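Local coordinates for protein putative enoyl-CoA hydratase/isomerase (Bordetella parapertussis, PDB 3ISA) that probably acts on coenzyme A thioesters as an enoyl-CoA hydratase or isomerase of the crotonase-like family, its exact substrate and reaction being unestablished, at residues 73-76 with 77-81; 226-230 with 231-235; 170-174 with 175-179; 145-148 with 149-153; 43-46 with 47-50. All coordinates share one frame; numbering follows the deposited sequence.

Overall arrangement
From the N terminus, contact 5 (43-46 with 47-50) comes first and ends helix 33-48 ahead of strand 53-58. Contact 1 (73-76 with 77-81) starts helix 77-95, contact 4 (145-148 with 149-153) finishes helix 144-151, contact 3 (170-174 with 175-179) leads from helix 168-173 toward strand 179-180, and contact 2 (226-230 with 231-235) turns from helix 217-229 into helix 233-241. Each is a local turn within continuous chain, so the five run in series and none nests or crosses. Contacts 1 and 2 meet through Lys234 NZ and both touch the second subunit; contacts 3 and 4 pack together through Phe176 and Phe147. Contact 5 stands apart, its centre about 27 Å from that of contact 4.

Contact 1 (73-76 with 77-81); sequences ETQS and EGDLL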
loop_
_atom_site.group_PDB
_atom_site.type_symbol
_atom_site.label_atom_id
_atom_site.label_comp_id
_atom_site.label_asym_id
_atom_site.label_seq_id
_atom_site.Cartn_x
_atom_site.Cartn_y
_atom_site.Cartn_z
ATOM N N GLU D 73 -7.960 -9.578 -38.862
ATOM C CA GLU D 73 -6.963 -9.216 -39.883
ATOM C C GLU D 73 -7.178 -7.830 -40.503
ATOM O O GLU D 73 -6.221 -7.157 -40.873
ATOM C CB GLU D 73 -6.887 -10.281 -40.990
ATOM C CG GLU D 73 -6.182 -11.570 -40.567
ATOM C CD GLU D 73 -4.660 -11.516 -40.721
ATOM O OE1 GLU D 73 -4.015 -10.519 -40.307
ATOM O OE2 GLU D 73 -4.102 -12.497 -41.257
ATOM N N THR D 74 -8.434 -7.408 -40.601
ATOM C CA THR D 74 -8.767 -6.107 -41.169
ATOM C C THR D 74 -8.887 -5.007 -40.110
ATOM O O THR D 74 -9.217 -3.859 -40.429
ATOM C CB THR D 74 -10.063 -6.174 -42.021
ATOM O OG1 THR D 74 -11.146 -6.642 -41.216
ATOM C CG2 THR D 74 -9.874 -7.106 -43.207
ATOM N N GLN D 75 -8.612 -5.349 -38.853
ATOM C CA GLN D 75 -8.585 -4.328 -37.804
ATOM C C GLN D 75 -7.144 -4.004 -37.460
ATOM O O GLN D 75 -6.270 -4.862 -37.567
ATOM C CB GLN D 75 -9.372 -4.780 -36.582
ATOM C CG GLN D 75 -10.872 -4.917 -36.873
ATOM C CD GLN D 75 -11.699 -5.144 -35.636
ATOM O OE1 GLN D 75 -11.218 -4.968 -34.521
ATOM N NE2 GLN D 75 -12.963 -5.527 -35.822
ATOM N N SER D 76 -6.883 -2.763 -37.066
ATOM C CA SER D 76 -5.512 -2.361 -36.766
ATOM C C SER D 76 -5.088 -2.849 -35.388
ATOM O O SER D 76 -5.934 -3.282 -34.600
ATOM C CB SER D 76 -5.379 -0.838 -36.839
ATOM O OG SER D 76 -6.133 -0.235 -35.790
ATOM N N GLU D 77 -3.786 -2.760 -35.100
ATOM C CA GLU D 77 -3.251 -3.064 -33.771
ATOM C C GLU D 77 -3.969 -2.237 -32.711
ATOM O O GLU D 77 -4.296 -2.746 -31.639
ATOM C CB GLU D 77 -1.742 -2.775 -33.693
ATOM C CG GLU D 77 -0.852 -3.547 -34.667
ATOM C CD GLU D 77 -0.584 -4.995 -34.267
ATOM O OE1 GLU D 77 0.361 -5.589 -34.822
ATOM O OE2 GLU D 77 -1.303 -5.550 -33.412
ATOM N N GLY D 78 -4.209 -0.965 -33.039
ATOM C CA GLY D 78 -4.920 -0.014 -32.178
ATOM C C GLY D 78 -6.361 -0.431 -31.912
ATOM O O GLY D 78 -6.827 -0.414 -30.761
ATOM N N ASP D 79 -7.064 -0.793 -32.980
ATOM C CA ASP D 79 -8.440 -1.279 -32.900
ATOM C C ASP D 79 -8.547 -2.434 -31.911
ATOM O O ASP D 79 -9.477 -2.467 -31.110
ATOM C CB ASP D 79 -8.909 -1.796 -34.262
ATOM C CG ASP D 79 -9.110 -0.702 -35.292
ATOM O OD1 ASP D 79 -9.323 0.481 -34.927
ATOM O OD2 ASP D 79 -9.058 -1.060 -36.492
ATOM N N LEU D 80 -7.605 -3.380 -31.997
ATOM C CA LEU D 80 -7.620 -4.583 -31.157
ATOM C C LEU D 80 -7.328 -4.239 -29.695
ATOM O O LEU D 80 -7.972 -4.777 -28.781
ATOM C CB LEU D 80 -6.617 -5.617 -31.675
ATOM C CG LEU D 80 -6.901 -6.112 -33.100
ATOM C CD1 LEU D 80 -5.756 -7.012 -33.556
ATOM C CD2 LEU D 80 -8.260 -6.812 -33.214
ATOM N N LEU D 81 -6.366 -3.343 -29.489
ATOM C CA LEU D 81 -6.051 -2.828 -28.148
ATOM C C LEU D 81 -7.269 -2.175 -27.493
ATOM O O LEU D 81 -7.588 -2.487 -26.350
ATOM C CB LEU D 81 -4.877 -1.836 -28.174
ATOM C CG LEU D 81 -4.627 -1.136 -26.820
ATOM C CD1 LEU D 81 -4.194 -2.122 -25.705
ATOM C CD2 LEU D 81 -3.652 0.046 -26.912
#
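Ser76 and Asp79 make a reciprocal N-terminal cap, a local contact where the loop after strand 53-58 runs into helix 77-95. Two bonds run in opposite senses. The Asp79 amide N donates to Ser76 OG at 3.0 Å, and the Ser76 amide N donates to Asp79 OD2 at 2.8 Å and 169°. The second approaches from above the carboxylate plane, 41° out of it. Ser76 chi1 of 67° sets OG between the backbone N and the carbonyl carbon, within reach of Asp79 N. The helical bonding then begins, with Leu80 N donating to Ser76 O at 3.1 Å.

Gln75 packs alongside this turn. Its CB lies 3.7 Å from Asp79 OD2, and its OE1 lies 3.7 Å from Leu80 CD2, while the amide and carboxylate planes stand nearly perpendicular. That OE1 is bonded to Arg83, one turn further along the helix.

The cap is also part of a subunit interface: Ser76 OG and Asp79 OD1 exchange hydrogen bonds with Asp79 and Ser76 of the second subunit, where the two Ser76 side chains pack on each other. In the same chain, Glu77 OE2 accepts from the backbone N of Lys234 on helix 233-241. Each side chain accepting from the other residue's backbone N defines a capping box, here opening helix 77-95.

Contact 2 (226-230 with 231-235); sequences RSAAQ and PGFKA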
loop_
_atom_site.group_PDB
_atom_site.type_symbol
_atom_site.label_atom_id
_atom_site.label_comp_id
_atom_site.label_asym_id
_atom_site.label_seq_id
_atom_site.Cartn_x
_atom_site.Cartn_y
_atom_site.Cartn_z
ATOM N N ARG D 226 -0.412 -3.009 -21.300
ATOM C CA ARG D 226 0.969 -3.320 -21.676
ATOM C C ARG D 226 1.034 -4.554 -22.569
ATOM O O ARG D 226 1.707 -4.531 -23.586
ATOM C CB ARG D 226 1.874 -3.524 -20.462
ATOM C CG ARG D 226 2.164 -2.247 -19.717
ATOM C CD ARG D 226 3.356 -2.333 -18.783
ATOM N NE ARG D 226 3.351 -1.158 -17.920
ATOM C CZ ARG D 226 2.795 -1.117 -16.719
ATOM N NH1 ARG D 226 2.206 -2.205 -16.209
ATOM N NH2 ARG D 226 2.811 0.026 -16.034
ATOM N N SER D 227 0.317 -5.613 -22.181
ATOM C CA SER D 227 0.343 -6.891 -22.918
ATOM C C SER D 227 -0.183 -6.767 -24.351
ATOM O O SER D 227 0.415 -7.305 -25.284
ATOM C CB SER D 227 -0.406 -7.985 -22.137
ATOM O OG SER D 227 -1.812 -7.841 -22.184
ATOM N N ALA D 228 -1.294 -6.056 -24.524
ATOM C CA ALA D 228 -1.925 -5.908 -25.834
ATOM C C ALA D 228 -1.270 -4.802 -26.701
ATOM O O ALA D 228 -1.475 -4.760 -27.911
ATOM C CB ALA D 228 -3.412 -5.659 -25.665
ATOM N N ALA D 229 -0.489 -3.921 -26.073
ATOM C CA ALA D 229 0.203 -2.842 -26.791
ATOM C C ALA D 229 1.633 -3.176 -27.255
ATOM O O ALA D 229 2.244 -2.376 -27.975
ATOM C CB ALA D 229 0.210 -1.545 -25.959
ATOM N N GLN D 230 2.180 -4.315 -26.823
ATOM C CA GLN D 230 3.502 -4.754 -27.304
ATOM C C GLN D 230 3.432 -4.881 -28.836
ATOM O O GLN D 230 2.500 -5.512 -29.354
ATOM C CB GLN D 230 3.909 -6.114 -26.713
ATOM C CG GLN D 230 4.031 -6.196 -25.189
ATOM C CD GLN D 230 5.130 -5.315 -24.595
ATOM O OE1 GLN D 230 6.129 -4.998 -25.255
ATOM N NE2 GLN D 230 4.948 -4.921 -23.328
ATOM N N PRO D 231 4.376 -4.241 -29.565
ATOM C CA PRO D 231 4.443 -4.441 -31.022
ATOM C C PRO D 231 4.371 -5.921 -31.419
ATOM O O PRO D 231 4.929 -6.770 -30.727
ATOM C CB PRO D 231 5.801 -3.836 -31.379
ATOM C CG PRO D 231 5.896 -2.667 -30.425
ATOM C CD PRO D 231 5.408 -3.279 -29.117
ATOM N N GLY D 232 3.644 -6.206 -32.495
ATOM C CA GLY D 232 3.492 -7.577 -32.992
ATOM C C GLY D 232 2.323 -8.360 -32.408
ATOM O O GLY D 232 2.271 -9.581 -32.569
ATOM N N PHE D 233 1.387 -7.658 -31.760
ATOM C CA PHE D 233 0.167 -8.249 -31.145
ATOM C C PHE D 233 -0.618 -9.101 -32.131
ATOM O O PHE D 233 -0.924 -10.274 -31.864
ATOM C CB PHE D 233 -0.726 -7.125 -30.549
ATOM C CG PHE D 233 -1.963 -7.611 -29.795
ATOM C CD1 PHE D 233 -1.888 -8.638 -28.860
ATOM C CD2 PHE D 233 -3.194 -6.984 -29.992
ATOM C CE1 PHE D 233 -3.038 -9.066 -28.141
ATOM C CE2 PHE D 233 -4.347 -7.399 -29.289
ATOM C CZ PHE D 233 -4.262 -8.441 -28.364
ATOM N N LYS D 234 -0.897 -8.504 -33.282
ATOM C CA LYS D 234 -1.648 -9.135 -34.355
ATOM C C LYS D 234 -0.979 -10.407 -34.873
ATOM O O LYS D 234 -1.659 -11.423 -35.107
ATOM C CB LYS D 234 -1.821 -8.137 -35.491
ATOM C CG LYS D 234 -3.200 -8.086 -36.046
ATOM C CD LYS D 234 -3.342 -6.939 -37.008
ATOM C CE LYS D 234 -4.152 -7.383 -38.192
ATOM N NZ LYS D 234 -4.451 -6.256 -39.107
ATOM N N ALA D 235 0.345 -10.345 -35.040
ATOM C CA ALA D 235 1.130 -11.507 -35.465
ATOM C C ALA D 235 1.096 -12.630 -34.429
ATOM O O ALA D 235 1.004 -13.807 -34.800
ATOM C CB ALA D 235 2.575 -11.106 -35.794
#
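Phe233 chi1 of -176° swings CG away from its own backbone N and lays one ring face against Ala228 in the preceding helix. Ala228 CA sits 4.0 Å from the ring centroid and 10° off the normal, a CH-pi contact over the centre of that face. Ala228 CB reaches Phe233 CZ at 4.0 Å, and Ala228 O stands over the same ring at 3.5 Å from Phe233 CG. The chain between the two helices makes a type II beta turn from Gln230 to Phe233, closed by a weak bond from Phe233 N to Gln230 O (3.4 Å, 121°). Separately, Gln230, bent at chi2, folds its NE2 back to Arg226 O at the helix end, a weak bond of 3.3 Å. Gln230 O also accepts from Arg236, while Leu80 of helix 77-95 packs on Phe233. The turn's one cross-chain bond, long and bent, is thus supplemented by the Phe233 face on Ala228, consistent with packing steadying the join of helices 217-229 and 233-241.

Contact 3 (170-174 with 175-179); sequences EARRI and GFVRD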
loop_
_atom_site.group_PDB
_atom_site.type_symbol
_atom_site.label_atom_id
_atom_site.label_comp_id
_atom_site.label_asym_id
_atom_site.label_seq_id
_atom_site.Cartn_x
_atom_site.Cartn_y
_atom_site.Cartn_z
ATOM N N GLU D 170 -13.336 -30.012 -12.143
ATOM C CA GLU D 170 -12.162 -29.246 -11.723
ATOM C C GLU D 170 -12.541 -27.847 -11.267
ATOM O O GLU D 170 -12.082 -27.406 -10.211
ATOM C CB GLU D 170 -11.073 -29.167 -12.802
ATOM C CG GLU D 170 -9.815 -28.468 -12.259
ATOM C CD GLU D 170 -8.608 -28.446 -13.192
ATOM O OE1 GLU D 170 -8.637 -29.077 -14.274
ATOM O OE2 GLU D 170 -7.613 -27.776 -12.817
ATOM N N ALA D 171 -13.392 -27.167 -12.047
ATOM C CA ALA D 171 -13.894 -25.831 -11.666
ATOM C C ALA D 171 -14.533 -25.822 -10.269
ATOM O O ALA D 171 -14.280 -24.912 -9.472
ATOM C CB ALA D 171 -14.868 -25.314 -12.719
ATOM N N ARG D 172 -15.313 -26.862 -9.960
ATOM C CA ARG D 172 -15.908 -27.016 -8.630
ATOM C C ARG D 172 -14.871 -27.240 -7.519
ATOM O O ARG D 172 -14.928 -26.562 -6.484
ATOM C CB ARG D 172 -16.994 -28.111 -8.613
ATOM C CG ARG D 172 -18.058 -27.881 -7.533
ATOM C CD ARG D 172 -18.537 -29.177 -6.872
ATOM N NE ARG D 172 -19.591 -29.847 -7.629
ATOM C CZ ARG D 172 -19.405 -30.891 -8.436
ATOM N NH1 ARG D 172 -20.439 -31.422 -9.077
ATOM N NH2 ARG D 172 -18.196 -31.411 -8.608
ATOM N N ARG D 173 -13.935 -28.167 -7.760
ATOM C CA ARG D 173 -12.872 -28.472 -6.805
ATOM C C ARG D 173 -12.057 -27.243 -6.399
ATOM O O ARG D 173 -11.830 -27.026 -5.207
ATOM C CB ARG D 173 -11.965 -29.573 -7.355
ATOM C CG ARG D 173 -12.410 -30.986 -6.975
ATOM C CD ARG D 173 -12.160 -32.005 -8.087
ATOM N NE ARG D 173 -10.927 -31.762 -8.838
ATOM C CZ ARG D 173 -10.733 -32.143 -10.100
ATOM N NH1 ARG D 173 -9.589 -31.870 -10.711
ATOM N NH2 ARG D 173 -11.693 -32.782 -10.760
ATOM N N ILE D 174 -11.653 -26.436 -7.374
ATOM C CA ILE D 174 -10.814 -25.268 -7.121
ATOM C C ILE D 174 -11.595 -24.024 -6.653
ATOM O O ILE D 174 -10.995 -22.975 -6.383
ATOM C CB ILE D 174 -9.917 -24.959 -8.347
ATOM C CG1 ILE D 174 -10.762 -24.458 -9.526
ATOM C CG2 ILE D 174 -9.112 -26.207 -8.735
ATOM C CD1 ILE D 174 -9.976 -24.217 -10.815
ATOM N N GLY D 175 -12.922 -24.146 -6.551
ATOM C CA GLY D 175 -13.775 -23.054 -6.072
ATOM C C GLY D 175 -14.114 -22.014 -7.133
ATOM O O GLY D 175 -14.591 -20.920 -6.808
ATOM N N PHE D 176 -13.884 -22.362 -8.399
ATOM C CA PHE D 176 -14.249 -21.491 -9.515
ATOM C C PHE D 176 -15.775 -21.447 -9.721
ATOM O O PHE D 176 -16.314 -20.437 -10.168
ATOM C CB PHE D 176 -13.493 -21.875 -10.799
ATOM C CG PHE D 176 -13.609 -20.846 -11.906
ATOM C CD1 PHE D 176 -13.171 -19.535 -11.710
ATOM C CD2 PHE D 176 -14.151 -21.186 -13.134
ATOM C CE1 PHE D 176 -13.290 -18.579 -12.732
ATOM C CE2 PHE D 176 -14.281 -20.239 -14.161
ATOM C CZ PHE D 176 -13.849 -18.931 -13.958
ATOM N N VAL D 177 -16.469 -22.544 -9.410
ATOM C CA VAL D 177 -17.945 -22.534 -9.400
ATOM C C VAL D 177 -18.462 -22.929 -8.017
ATOM O O VAL D 177 -17.799 -23.686 -7.295
ATOM C CB VAL D 177 -18.595 -23.403 -10.536
ATOM C CG1 VAL D 177 -18.222 -22.866 -11.921
ATOM C CG2 VAL D 177 -18.218 -24.871 -10.425
ATOM N N ARG D 178 -19.616 -22.377 -7.638
ATOM C CA ARG D 178 -20.287 -22.719 -6.378
ATOM C C ARG D 178 -20.710 -24.169 -6.425
ATOM O O ARG D 178 -20.525 -24.920 -5.466
ATOM C CB ARG D 178 -21.545 -21.877 -6.189
ATOM C CG ARG D 178 -21.340 -20.634 -5.397
ATOM C CD ARG D 178 -22.515 -19.681 -5.566
ATOM N NE ARG D 178 -23.546 -19.843 -4.536
ATOM C CZ ARG D 178 -23.543 -19.219 -3.357
ATOM N NH1 ARG D 178 -24.531 -19.424 -2.492
ATOM N NH2 ARG D 178 -22.554 -18.393 -3.041
ATOM N N ASP D 179 -21.278 -24.543 -7.563
ATOM C CA ASP D 179 -21.769 -25.880 -7.785
ATOM C C ASP D 179 -22.066 -26.058 -9.252
ATOM O O ASP D 179 -22.093 -25.091 -10.028
ATOM C CB ASP D 179 -23.038 -26.147 -6.963
ATOM C CG ASP D 179 -23.068 -27.558 -6.392
ATOM O OD1 ASP D 179 -22.923 -28.532 -7.171
ATOM O OD2 ASP D 179 -23.222 -27.686 -5.159
HETATM O O HOH W 1 -17.058 -25.127 -5.156
#
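Backbone bonds from Gly175, Phe176 and Val177 turn back onto the end of helix 168-173. Gly175 N donates to Arg172 O at 3.1 Å, arriving from above the carbonyl plane. Ala171 O takes two amides: Phe176 N at 2.8 Å, weak because the N-H...O angle is 128°, and Val177 N at 3.2 Å with a straighter 153°. A water lies within hydrogen-bonding distance of both Arg172 O and Val177 O.

With positive phi at Gly175, the bonds from Phe176 N to Ala171 O and from Gly175 N to Arg172 O form a Schellman motif, which ends the helix and sends the chain toward strand 179-180, the last strand of the main sheet within this chain of crotonase-like fold.

Apolar contacts back up the turn. Val177 CG2, held between its backbone N and carbonyl carbon, lies against Arg172 CB at 3.9 Å and Ala171 CB at 4.1 Å. Ile174 CG1 meets Phe176 CB at 4.0 Å. Ala171 CB lies at the edge of the Phe176 ring, which also meets Phe147 and Phe131 edge-to-face.

Electrostatic contact is looser. Arg172, bent at chi2 and chi3, runs beside Asp179 in the same direction and presents its NE to Asp179 OD1 at 3.6 Å, a long salt bridge. The oxygen lies at the guanidinium edge in its plane, yet the carboxylate plane is turned 86° from it.

Contact 4 (145-148 with 149-153); sequences RRFR and DIVGA
Arg148 grips its neighbour Asp149 side-on, both donors landing on one oxygen, in a salt bridge between adjacent residues at the C-terminal end of helix 144-151 of the crotonase-like fold. Its NH2 meets Asp149 OD1 at 3.0 Å from the syn side, and its NE meets the same OD1 at 3.2 Å from the anti side, both from one face of the carboxylate. OD1 lies close to the guanidinium plane, and the two flat groups are inclined by 30°. The bend at chi3 turns the guanidinium back over the helix, so that the salt bridge lies along its surface. Asp149 has a second partner: its OD2 is bonded to His216 NE2. Arg148 also meets the fourth subunit, packing on its Val211.

Beneath these charges run the bonds of the last helical turn. Asp149 N donates to Arg145 O, and Val151 N to Phe147 O with an angle of 168°. Gly152 N closes the series on Arg148 O at 2.7 Å; with positive phi, Gly152 leaves the helix and also stands as N-cap of helix 153-161.

On the inner side, Val151 rests on Phe147, whose ring also packs on Ala156, Ile159 and Leu160 of helix 153-161. Arg148 CG approaches Ala153 CB at 4.1 Å. Val151 CG2 makes a CH-pi contact, 4.0 Å from the Phe147 ring centroid and 19° off its normal, with Phe147 CE2 its nearest ring atom at 3.8 Å.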
loop_
_atom_site.group_PDB
_atom_site.type_symbol
_atom_site.label_atom_id
_atom_site.label_comp_id
_atom_site.label_asym_id
_atom_site.label_seq_id
_atom_site.Cartn_x
_atom_site.Cartn_y
_atom_site.Cartn_z
ATOM N N ARG D 145 -5.168 -11.664 -12.259
ATOM C CA ARG D 145 -5.207 -11.512 -10.807
ATOM C C ARG D 145 -6.563 -11.866 -10.218
ATOM O O ARG D 145 -6.624 -12.427 -9.118
ATOM C CB ARG D 145 -4.850 -10.084 -10.402
ATOM C CG ARG D 145 -3.383 -9.733 -10.650
ATOM C CD ARG D 145 -3.032 -8.475 -9.879
ATOM N NE ARG D 145 -1.672 -8.008 -10.170
ATOM C CZ ARG D 145 -1.328 -7.264 -11.215
ATOM N NH1 ARG D 145 -2.246 -6.903 -12.130
ATOM N NH2 ARG D 145 -0.054 -6.899 -11.351
ATOM N N ARG D 146 -7.640 -11.540 -10.940
ATOM C CA ARG D 146 -8.992 -11.930 -10.491
ATOM C C ARG D 146 -9.145 -13.434 -10.450
ATOM O O ARG D 146 -9.731 -13.978 -9.494
ATOM C CB ARG D 146 -10.103 -11.284 -11.331
ATOM C CG ARG D 146 -10.333 -9.783 -10.985
ATOM C CD ARG D 146 -11.563 -9.159 -11.730
ATOM N NE ARG D 146 -11.444 -9.357 -13.176
ATOM C CZ ARG D 146 -10.811 -8.540 -14.021
ATOM N NH1 ARG D 146 -10.271 -7.392 -13.610
ATOM N NH2 ARG D 146 -10.753 -8.860 -15.302
ATOM N N PHE D 147 -8.613 -14.118 -11.456
ATOM C CA PHE D 147 -8.666 -15.573 -11.432
ATOM C C PHE D 147 -7.829 -16.130 -10.271
ATOM O O PHE D 147 -8.291 -17.012 -9.543
ATOM C CB PHE D 147 -8.270 -16.159 -12.780
ATOM C CG PHE D 147 -8.420 -17.658 -12.862
ATOM C CD1 PHE D 147 -9.680 -18.250 -12.826
ATOM C CD2 PHE D 147 -7.290 -18.471 -12.996
ATOM C CE1 PHE D 147 -9.812 -19.643 -12.907
ATOM C CE2 PHE D 147 -7.405 -19.846 -13.091
ATOM C CZ PHE D 147 -8.663 -20.435 -13.043
ATOM N N ARG D 148 -6.648 -15.546 -10.053
ATOM C CA ARG D 148 -5.802 -15.862 -8.903
ATOM C C ARG D 148 -6.527 -15.718 -7.549
ATOM O O ARG D 148 -6.461 -16.619 -6.711
ATOM C CB ARG D 148 -4.540 -14.997 -8.923
ATOM C CG ARG D 148 -3.623 -15.206 -7.712
ATOM C CD ARG D 148 -2.787 -13.970 -7.511
ATOM N NE ARG D 148 -3.593 -12.823 -7.099
ATOM C CZ ARG D 148 -3.122 -11.580 -7.043
ATOM N NH1 ARG D 148 -1.853 -11.332 -7.374
ATOM N NH2 ARG D 148 -3.911 -10.586 -6.648
ATOM N N ASP D 149 -7.243 -14.608 -7.371
ATOM C CA ASP D 149 -7.972 -14.293 -6.138
ATOM C C ASP D 149 -9.028 -15.338 -5.798
ATOM O O ASP D 149 -9.297 -15.584 -4.621
ATOM C CB ASP D 149 -8.612 -12.912 -6.234
ATOM C CG ASP D 149 -7.594 -11.780 -6.134
ATOM O OD1 ASP D 149 -6.395 -12.026 -5.884
ATOM O OD2 ASP D 149 -7.998 -10.620 -6.277
ATOM N N ILE D 150 -9.594 -15.951 -6.837
ATOM C CA ILE D 150 -10.609 -16.989 -6.678
ATOM C C ILE D 150 -9.982 -18.350 -6.317
ATOM O O ILE D 150 -10.350 -18.945 -5.302
ATOM C CB ILE D 150 -11.466 -17.125 -7.950
ATOM C CG1 ILE D 150 -12.294 -15.852 -8.192
ATOM C CG2 ILE D 150 -12.369 -18.400 -7.907
ATOM C CD1 ILE D 150 -12.844 -15.741 -9.644
ATOM N N VAL D 151 -9.050 -18.824 -7.146
ATOM C CA VAL D 151 -8.553 -20.198 -7.062
ATOM C C VAL D 151 -7.204 -20.352 -6.336
ATOM O O VAL D 151 -6.767 -21.474 -6.091
ATOM C CB VAL D 151 -8.449 -20.862 -8.474
ATOM C CG1 VAL D 151 -9.806 -20.864 -9.209
ATOM C CG2 VAL D 151 -7.359 -20.171 -9.312
ATOM N N GLY D 152 -6.544 -19.240 -5.998
ATOM C CA GLY D 152 -5.233 -19.288 -5.363
ATOM C C GLY D 152 -4.130 -19.256 -6.416
ATOM O O GLY D 152 -4.327 -19.728 -7.543
ATOM N N ALA D 153 -2.982 -18.673 -6.057
ATOM C CA ALA D 153 -1.844 -18.503 -6.990
ATOM C C ALA D 153 -1.301 -19.801 -7.573
ATOM O O ALA D 153 -0.902 -19.837 -8.737
ATOM C CB ALA D 153 -0.721 -17.702 -6.334
#

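Contact 5 (43-46 with 47-50); sequences VDAA and HREQ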
loop_
_atom_site.group_PDB
_atom_site.type_symbol
_atom_site.label_atom_id
_atom_site.label_comp_id
_atom_site.label_asym_id
_atom_site.label_seq_id
_atom_site.Cartn_x
_atom_site.Cartn_y
_atom_site.Cartn_z
ATOM N N VAL D 43 -24.838 -2.592 -17.953
ATOM C CA VAL D 43 -24.281 -2.612 -16.588
ATOM C C VAL D 43 -24.311 -1.216 -15.938
ATOM O O VAL D 43 -24.734 -1.082 -14.786
ATOM C CB VAL D 43 -22.862 -3.271 -16.552
ATOM C CG1 VAL D 43 -22.230 -3.090 -15.209
ATOM C CG2 VAL D 43 -22.986 -4.791 -16.875
ATOM N N ASP D 44 -23.896 -0.190 -16.682
ATOM C CA ASP D 44 -23.949 1.201 -16.188
ATOM C C ASP D 44 -25.377 1.637 -15.839
ATOM O O ASP D 44 -25.585 2.286 -14.814
ATOM C CB ASP D 44 -23.344 2.185 -17.195
ATOM C CG ASP D 44 -21.826 2.077 -17.299
ATOM O OD1 ASP D 44 -21.198 1.311 -16.536
ATOM O OD2 ASP D 44 -21.247 2.761 -18.167
ATOM N N ALA D 45 -26.348 1.260 -16.676
ATOM C CA ALA D 45 -27.753 1.592 -16.444
ATOM C C ALA D 45 -28.271 0.888 -15.189
ATOM O O ALA D 45 -28.954 1.502 -14.377
ATOM C CB ALA D 45 -28.590 1.222 -17.661
ATOM N N ALA D 46 -27.919 -0.389 -15.025
ATOM C CA ALA D 46 -28.284 -1.144 -13.824
ATOM C C ALA D 46 -27.698 -0.542 -12.531
ATOM O O ALA D 46 -28.369 -0.558 -11.490
ATOM C CB ALA D 46 -27.886 -2.595 -13.968
ATOM N N HIS D 47 -26.469 -0.014 -12.610
ATOM C CA HIS D 47 -25.866 0.619 -11.457
ATOM C C HIS D 47 -26.578 1.942 -11.116
ATOM O O HIS D 47 -26.814 2.229 -9.942
ATOM C CB HIS D 47 -24.354 0.770 -11.650
ATOM C CG HIS D 47 -23.624 -0.543 -11.727
ATOM N ND1 HIS D 47 -22.285 -0.636 -12.036
ATOM C CD2 HIS D 47 -24.054 -1.814 -11.544
ATOM C CE1 HIS D 47 -21.921 -1.905 -12.025
ATOM N NE2 HIS D 47 -22.979 -2.640 -11.742
ATOM N N ARG D 48 -26.960 2.712 -12.130
ATOM C CA ARG D 48 -27.761 3.926 -11.914
ATOM C C ARG D 48 -29.102 3.600 -11.251
ATOM O O ARG D 48 -29.557 4.311 -10.348
ATOM C CB ARG D 48 -27.976 4.675 -13.230
ATOM C CG ARG D 48 -26.725 5.415 -13.741
ATOM C CD ARG D 48 -27.083 6.449 -14.834
ATOM N NE ARG D 48 -28.028 5.905 -15.821
ATOM C CZ ARG D 48 -27.684 5.247 -16.929
ATOM N NH1 ARG D 48 -26.393 5.052 -17.220
ATOM N NH2 ARG D 48 -28.636 4.787 -17.758
ATOM N N GLU D 49 -29.702 2.484 -11.661
ATOM C CA GLU D 49 -31.042 2.108 -11.201
ATOM C C GLU D 49 -30.986 1.225 -9.946
ATOM O O GLU D 49 -32.021 0.798 -9.406
ATOM C CB GLU D 49 -31.824 1.486 -12.377
ATOM C CG GLU D 49 -31.999 2.522 -13.544
ATOM C CD GLU D 49 -32.550 1.974 -14.879
ATOM O OE1 GLU D 49 -33.566 1.257 -14.866
ATOM O OE2 GLU D 49 -31.989 2.315 -15.957
ATOM N N GLN D 50 -29.763 0.988 -9.471
ATOM C CA GLN D 50 -29.494 0.189 -8.255
ATOM C C GLN D 50 -30.185 -1.173 -8.247
ATOM O O GLN D 50 -30.744 -1.595 -7.229
ATOM C CB GLN D 50 -29.820 0.979 -6.987
ATOM C CG GLN D 50 -28.920 2.177 -6.803
ATOM C CD GLN D 50 -29.182 2.876 -5.500
ATOM O OE1 GLN D 50 -30.263 3.408 -5.286
ATOM N NE2 GLN D 50 -28.194 2.866 -4.607
HETATM O O HOH W 2 -21.060 1.208 -13.670
#
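His47 lies back along the last turns of helix 33-48, side by side with Val43 and pointing the same way. Val43 CG1 comes to 3.4 Å from His47 CE1, and Val43 O stands over one face of the imidazole, offset toward its rim, 3.3 Å from His47 CG. That carbonyl also accepts from His47 N at 3.0 Å. A water joins His47 ND1 (2.8 Å) to Asp44 OD1, to which it donates; Asp44 OD1 also pairs with Arg93. The helix belongs to the beta-alpha-beta unit of strands 17-22 and 53-58, and it ends in a Schellman motif at Gln50, whose phi is positive. Ala45 and Ala46 pack on Trp18 of strand 17-22, and Ala46 also on Leu54 of strand 53-58. Ala45 also meets Arg48: with chi3 of -44° the guanidinium folds back until Ala45 CA lies under one face, 3.7 Å from Arg48 CZ. Ala45 CB touches Arg48 NH2 at 3.6 Å and Glu49 OE2 at 4.0 Å.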